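Local coordinates for ferredoxin (Rhodopseudomonas palustris, PDB 4LTU), which carries a single [2Fe-2S] cluster and probably shuttles electrons between redox partners, as other adrenodoxin/putidaredoxin-type ferredoxins do, at residues N82-S86 with C87-I91. Residues are numbered along the deposited sequence; the frame is centred on the assembly and turned at random.
With FES (Fe2/s2 (inorganic) cluster), chain C.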
loop_
_atom_site.group_PDB
_atom_site.type_symbol
_atom_site.label_atom_id
_atom_site.label_comp_id
_atom_site.label_asym_id
_atom_site.label_seq_id
_atom_site.Cartn_x
_atom_site.Cartn_y
_atom_site.Cartn_z
ATOM N N ASN A 82 -4.652 -6.811 -8.020
ATOM C CA ASN A 82 -4.490 -5.436 -7.555
ATOM C C ASN A 82 -3.457 -5.255 -6.437
ATOM O O ASN A 82 -3.285 -4.159 -5.918
ATOM C CB ASN A 82 -5.842 -4.910 -7.103
ATOM C CG ASN A 82 -6.760 -4.574 -8.269
ATOM O OD1 ASN A 82 -6.589 -5.069 -9.402
ATOM N ND2 ASN A 82 -7.753 -3.738 -7.997
ATOM N N SER A 83 -2.776 -6.331 -6.073
ATOM C CA SER A 83 -1.700 -6.271 -5.078
ATOM C C SER A 83 -0.596 -5.249 -5.424
ATOM O O SER A 83 -0.193 -5.115 -6.572
ATOM C CB SER A 83 -1.116 -7.677 -4.877
ATOM O OG SER A 83 -1.980 -8.485 -4.082
ATOM N N ARG A 84 -0.153 -4.494 -4.426
ATOM C CA ARG A 84 0.973 -3.567 -4.566
ATOM C C ARG A 84 1.787 -3.565 -3.261
ATOM O O ARG A 84 1.287 -3.951 -2.204
ATOM C CB ARG A 84 0.508 -2.124 -4.851
ATOM C CG ARG A 84 -0.023 -1.775 -6.263
ATOM C CD ARG A 84 0.997 -1.952 -7.365
ATOM N NE ARG A 84 2.220 -1.276 -6.975
ATOM C CZ ARG A 84 2.671 -0.135 -7.487
ATOM N NH1 ARG A 84 2.036 0.486 -8.482
ATOM N NH2 ARG A 84 3.790 0.373 -6.998
ATOM N N LEU A 85 3.040 -3.132 -3.357
ATOM C CA LEU A 85 3.873 -2.817 -2.198
ATOM C C LEU A 85 3.684 -1.346 -1.938
ATOM O O LEU A 85 4.054 -0.521 -2.763
ATOM C CB LEU A 85 5.351 -3.094 -2.485
ATOM C CG LEU A 85 5.732 -4.572 -2.575
ATOM C CD1 LEU A 85 7.164 -4.684 -2.977
ATOM C CD2 LEU A 85 5.487 -5.216 -1.209
ATOM N N SER A 86 3.078 -1.051 -0.795
ATOM C CA SER A 86 2.691 0.288 -0.416
ATOM C C SER A 86 3.838 1.273 -0.252
ATOM O O SER A 86 3.618 2.474 -0.348
ATOM C CB SER A 86 1.860 0.255 0.866
ATOM O OG SER A 86 2.665 -0.139 1.954
ATOM N N CYS A 87 5.051 0.794 -0.003
ATOM C CA CYS A 87 6.208 1.705 0.055
ATOM C C CYS A 87 6.629 2.133 -1.372
ATOM O O CYS A 87 7.333 3.127 -1.546
ATOM C CB CYS A 87 7.379 1.072 0.823
ATOM S SG CYS A 87 8.115 -0.410 0.041
ATOM N N GLN A 88 6.181 1.380 -2.380
ATOM C CA GLN A 88 6.434 1.733 -3.780
ATOM C C GLN A 88 5.293 2.565 -4.435
ATOM O O GLN A 88 5.323 2.825 -5.636
ATOM C CB GLN A 88 6.719 0.469 -4.614
ATOM C CG GLN A 88 7.793 -0.436 -4.048
ATOM C CD GLN A 88 9.101 0.259 -3.867
ATOM O OE1 GLN A 88 9.748 0.623 -4.847
ATOM N NE2 GLN A 88 9.498 0.484 -2.608
ATOM N N ILE A 89 4.297 2.973 -3.654
ATOM C CA ILE A 89 3.277 3.890 -4.155
ATOM C C ILE A 89 3.584 5.324 -3.680
ATOM O O ILE A 89 3.574 5.614 -2.474
ATOM C CB ILE A 89 1.865 3.464 -3.702
ATOM C CG1 ILE A 89 1.457 2.141 -4.383
ATOM C CG2 ILE A 89 0.869 4.569 -3.989
ATOM C CD1 ILE A 89 0.318 1.369 -3.705
ATOM N N LYS A 90 3.865 6.197 -4.639
ATOM C CA LYS A 90 4.156 7.582 -4.374
ATOM C C LYS A 90 2.890 8.405 -4.606
ATOM O O LYS A 90 2.208 8.259 -5.637
ATOM C CB LYS A 90 5.322 8.068 -5.258
ATOM C CG LYS A 90 6.717 7.468 -4.879
ATOM C CD LYS A 90 7.576 7.183 -6.146
ATOM C CE LYS A 90 9.111 7.313 -5.916
ATOM N NZ LYS A 90 9.906 7.153 -7.192
ATOM N N ILE A 91 2.573 9.252 -3.628
ATOM C CA ILE A 91 1.378 10.082 -3.679
ATOM C C ILE A 91 1.590 11.364 -4.477
ATOM O O ILE A 91 2.645 12.007 -4.396
ATOM C CB ILE A 91 0.785 10.305 -2.277
ATOM C CG1 ILE A 91 0.102 9.011 -1.856
ATOM C CG2 ILE A 91 -0.284 11.433 -2.277
ATOM C CD1 ILE A 91 0.598 8.484 -0.561
HETATM FE FE1 FES C . 9.906 -3.693 2.573
HETATM FE FE2 FES C . 7.789 -2.093 1.297
HETATM S S1 FES C . 9.161 -3.639 0.542
HETATM S S2 FES C . 8.474 -2.201 3.349
#
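Leu85 and Gln88 close a tight turn into which strand 83-85 leads: Gln88 N donates to Leu85 O at 2.9 Å, reaching it from well above the carbonyl plane, and a weak Ile89 N to Ser86 O bond (3.4 Å) closes a second, overlapping turn. The turn illustrates how a short bend can present a metal ligand. Cys87 SG sits between its backbone N and carbonyl carbon (chi1 65°), which directs Cys87 SG to FE2 of the cluster, bound at 2.1 Å. Gln88 folds back at chi2 (-58°), and Gln88 NE2 donates a nearly straight N-H...S bond (3.1 Å) to Cys87 SG, which lies in the amide plane; such a bond would be expected to stabilise negative charge on the thiolate. The aliphatic part of Gln88 rests on Leu85, CG against CB. Arg84 bends at chi2 and chi3 and crosses Ile89, whose CD1 packs 3.7 Å from Arg84 CB while Ile89 CG1 lies over one face of the guanidinium, toward its rim. Gln88 O lies at the guanidinium edge, and Arg84 NE forms a salt bridge with Glu68 of helix 66-72. Cys49, the second protein ligand of FE2, accepts a hydrogen bond from Ser86 OG through its carbonyl oxygen. Strand 83-85, at one margin of the mixed sheet, runs antiparallel to strand 50-53; Met25 of helix 24-29 touches Cys87, and Leu71 and Leu72 of helix 66-72 pack on Leu85.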